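Local coordinates for putative antidote protein of plasmid maintenance system (Nostoc punctiforme, PDB 3CEC) that probably acts as the DNA-binding antidote of a plasmid maintenance system, through a helix-turn-helix fold, at residues D25-D29 with L30-T34. Residues are numbered along the deposited sequence; the frame is centred on the assembly and turned at random. Where two conformers were deposited one is given.
Sequences DILDD and LDINT
Leu27, the buried residue of this turn, reaches from the last turn of helix 19-30 over the chain that leaves it, where it meets Ile32, Asn33 and Thr34. Nearest the backbone, Leu27 CB lies 3.6 Å from Ile32 O. Further out the branches divide: Leu27 CD2 lies 3.8 Å from Ile32 CG1, with Ile32 CD1 nearly as close, while Leu27 CD1 lies 4.0 Å from both Asn33 O and Thr34 CA, with Thr34 CG2 only slightly farther off. Ile32 CG1 sits between its backbone N and carbonyl carbon (chi1 68°), a torsion that brings it to the leucine.

The backbone beneath meets the criteria of a Schellman motif. Ile32 N donates to Leu27 O over 3.1 Å with an N-H...O angle of 163°, and a weak bond joins Asp31 N to Asp28 O. Asp31, the C-prime residue, has positive phi (61°), which turns the chain out of the helix. A water donates to both Asp29 O and Asp31 OD2, bridging the last turn to the residue that ends it. On another side of the helix, the side chains of Ile26 and Leu30, one helical turn apart, lie side by side and point the same way, with Ile26 CG2 3.7 Å from Leu30 CD1.

After the turn, Asn33 N-caps helix 34-41, its OD1 accepting from Asn36 N. Thr34 begins that helix, its OG1 hydrogen-bonded to Asn45 and Gln49 and its side chain against Ile48 and Ile52, so the start of helix 34-41, reached directly from this turn, packs on helix 45-52, within the helix-turn-helix family region.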
ATOM      1  N   ASP A  25      -9.306  -5.672  -2.441  1.00  7.37           N
ATOM      2  CA  ASP A  25     -10.292  -6.566  -1.806  1.00  7.99           C
ATOM      3  C   ASP A  25     -11.576  -5.789  -1.480  1.00  9.79           C
ATOM      4  O   ASP A  25     -12.674  -6.307  -1.637  1.00  9.36           O
ATOM      5  CB  ASP A  25      -9.722  -7.199  -0.576  1.00 10.24           C
ATOM      6  CG  ASP A  25     -10.636  -8.273  -0.005  1.00 15.93           C
ATOM      7  OD1 ASP A  25     -10.863  -9.305  -0.697  1.00 19.31           O
ATOM      8  OD2 ASP A  25     -11.096  -8.018   1.103  1.00 16.90           O
ATOM      9  N   ILE A  26     -11.411  -4.571  -0.943  1.00  8.37           N
ATOM     10  CA  ILE A  26     -12.566  -3.704  -0.642  1.00  7.92           C
ATOM     11  C   ILE A  26     -13.360  -3.455  -1.933  1.00  7.62           C
ATOM     12  O   ILE A  26     -14.587  -3.527  -1.943  1.00  9.03           O
ATOM     13  CB  ILE A  26     -12.095  -2.382   0.010  1.00  9.67           C
ATOM     14  CG1 ILE A  26     -11.564  -2.676   1.433  1.00  9.41           C
ATOM     15  CG2 ILE A  26     -13.212  -1.348   0.017  1.00 11.71           C
ATOM     16  CD1 ILE A  26     -10.789  -1.453   2.070  1.00 13.08           C
ATOM     17  N   LEU A  27     -12.656  -3.113  -2.998  1.00  9.57           N
ATOM     18  CA  LEU A  27     -13.342  -2.706  -4.231  1.00 11.09           C
ATOM     19  C   LEU A  27     -14.092  -3.942  -4.745  1.00  9.82           C
ATOM     20  O   LEU A  27     -15.194  -3.842  -5.298  1.00 12.01           O
ATOM     21  CB  LEU A  27     -12.325  -2.175  -5.246  1.00 12.41           C
ATOM     22  CG  LEU A  27     -11.627  -0.871  -4.826  1.00 15.00           C
ATOM     23  CD1 LEU A  27     -10.917  -0.165  -6.011  1.00 16.83           C
ATOM     24  CD2 LEU A  27     -12.586   0.108  -4.136  1.00 14.45           C
ATOM     25  N   ASP A  28     -13.489  -5.095  -4.548  0.50  8.94           N
ATOM     26  CA  ASP A  28     -14.090  -6.365  -5.027  0.50  9.08           C
ATOM     27  C   ASP A  28     -15.381  -6.653  -4.252  0.50  9.82           C
ATOM     28  O   ASP A  28     -16.423  -7.032  -4.801  0.50 10.97           O
ATOM     29  CB  ASP A  28     -13.099  -7.495  -4.890  0.50  8.45           C
ATOM     30  CG  ASP A  28     -13.591  -8.792  -5.498  0.50 16.80           C
ATOM     31  OD1 ASP A  28     -14.459  -8.723  -6.407  0.50 15.02           O
ATOM     32  OD2 ASP A  28     -13.080  -9.860  -5.064  0.50 16.01           O
ATOM     33  N   ASP A  29     -15.321  -6.456  -2.944  1.00  8.46           N
ATOM     34  CA  ASP A  29     -16.488  -6.675  -2.152  1.00  8.80           C
ATOM     35  C   ASP A  29     -17.603  -5.670  -2.514  1.00  8.82           C
ATOM     36  O   ASP A  29     -18.793  -6.007  -2.444  1.00 12.05           O
ATOM     37  CB  ASP A  29     -16.203  -6.554  -0.625  1.00  9.27           C
ATOM     38  CG  ASP A  29     -15.500  -7.750  -0.039  1.00 11.80           C
ATOM     39  OD1 ASP A  29     -15.196  -8.725  -0.752  1.00 14.02           O
ATOM     40  OD2 ASP A  29     -15.210  -7.701   1.181  1.00 13.80           O
ATOM     41  N   LEU A  30     -17.230  -4.429  -2.793  1.00  8.55           N
ATOM     42  CA  LEU A  30     -18.179  -3.338  -3.073  1.00  6.90           C
ATOM     43  C   LEU A  30     -18.688  -3.388  -4.502  1.00 11.31           C
ATOM     44  O   LEU A  30     -19.661  -2.728  -4.871  1.00 12.24           O
ATOM     45  CB  LEU A  30     -17.517  -1.974  -2.921  1.00  8.32           C
ATOM     46  CG  LEU A  30     -17.186  -1.504  -1.521  1.00  8.50           C
ATOM     47  CD1 LEU A  30     -16.352  -0.217  -1.516  1.00 11.73           C
ATOM     48  CD2 LEU A  30     -18.452  -1.330  -0.700  1.00 11.19           C
ATOM     49  N   ASP A  31     -18.029  -4.148  -5.332  0.50 10.05           N
ATOM     50  CA  ASP A  31     -18.400  -4.202  -6.756  0.50 11.90           C
ATOM     51  C   ASP A  31     -18.264  -2.812  -7.373  0.50 11.35           C
ATOM     52  O   ASP A  31     -19.190  -2.301  -8.027  0.50  8.78           O
ATOM     53  CB  ASP A  31     -19.827  -4.736  -6.940  0.50  9.81           C
ATOM     54  CG  ASP A  31     -19.907  -6.249  -6.834  0.50 17.13           C
ATOM     55  OD1 ASP A  31     -19.072  -6.944  -7.470  0.50 17.86           O
ATOM     56  OD2 ASP A  31     -20.811  -6.748  -6.120  0.50 19.02           O
ATOM     57  N   ILE A  32     -17.129  -2.170  -7.095  1.00 11.09           N
ATOM     58  CA  ILE A  32     -16.809  -0.923  -7.793  1.00 12.27           C
ATOM     59  C   ILE A  32     -15.388  -1.015  -8.353  1.00 12.97           C
ATOM     60  O   ILE A  32     -14.573  -1.890  -7.986  1.00 13.64           O
ATOM     61  CB  ILE A  32     -17.001   0.346  -6.970  1.00 15.26           C
ATOM     62  CG1 ILE A  32     -15.996   0.452  -5.827  1.00 12.75           C
ATOM     63  CG2 ILE A  32     -18.479   0.430  -6.381  1.00 14.57           C
ATOM     64  CD1 ILE A  32     -15.951   1.819  -5.123  1.00 14.08           C
ATOM     65  N   ASN A  33     -15.105  -0.137  -9.298  1.00 11.43           N
ATOM     66  CA  ASN A  33     -13.814  -0.196  -9.932  1.00 10.73           C
ATOM     67  C   ASN A  33     -12.888   0.892  -9.421  1.00  9.98           C
ATOM     68  O   ASN A  33     -13.284   1.741  -8.626  1.00  9.93           O
ATOM     69  CB  ASN A  33     -13.905  -0.204 -11.473  1.00 10.93           C
ATOM     70  CG  ASN A  33     -14.536   1.066 -12.034  1.00 12.37           C
ATOM     71  OD1 ASN A  33     -14.363   2.143 -11.492  1.00 15.03           O
ATOM     72  ND2 ASN A  33     -15.178   0.958 -13.197  1.00 13.69           N
ATOM     73  N   THR A  34     -11.649   0.853  -9.949  1.00 11.50           N
ATOM     74  CA  THR A  34     -10.608   1.765  -9.446  1.00 11.07           C
ATOM     75  C   THR A  34     -10.976   3.189  -9.805  1.00 10.33           C
ATOM     76  O   THR A  34     -10.765   4.131  -9.030  1.00 11.13           O
ATOM     77  CB  THR A  34      -9.195   1.445  -9.945  1.00 10.34           C
ATOM     78  OG1 THR A  34      -9.206   1.407 -11.395  1.00 13.92           O
ATOM     79  CG2 THR A  34      -8.732   0.063  -9.479  1.00 11.62           C
TER
HETATM   80  O   HOH W   1     -21.099  -5.565  -3.828  1.00 32.15           O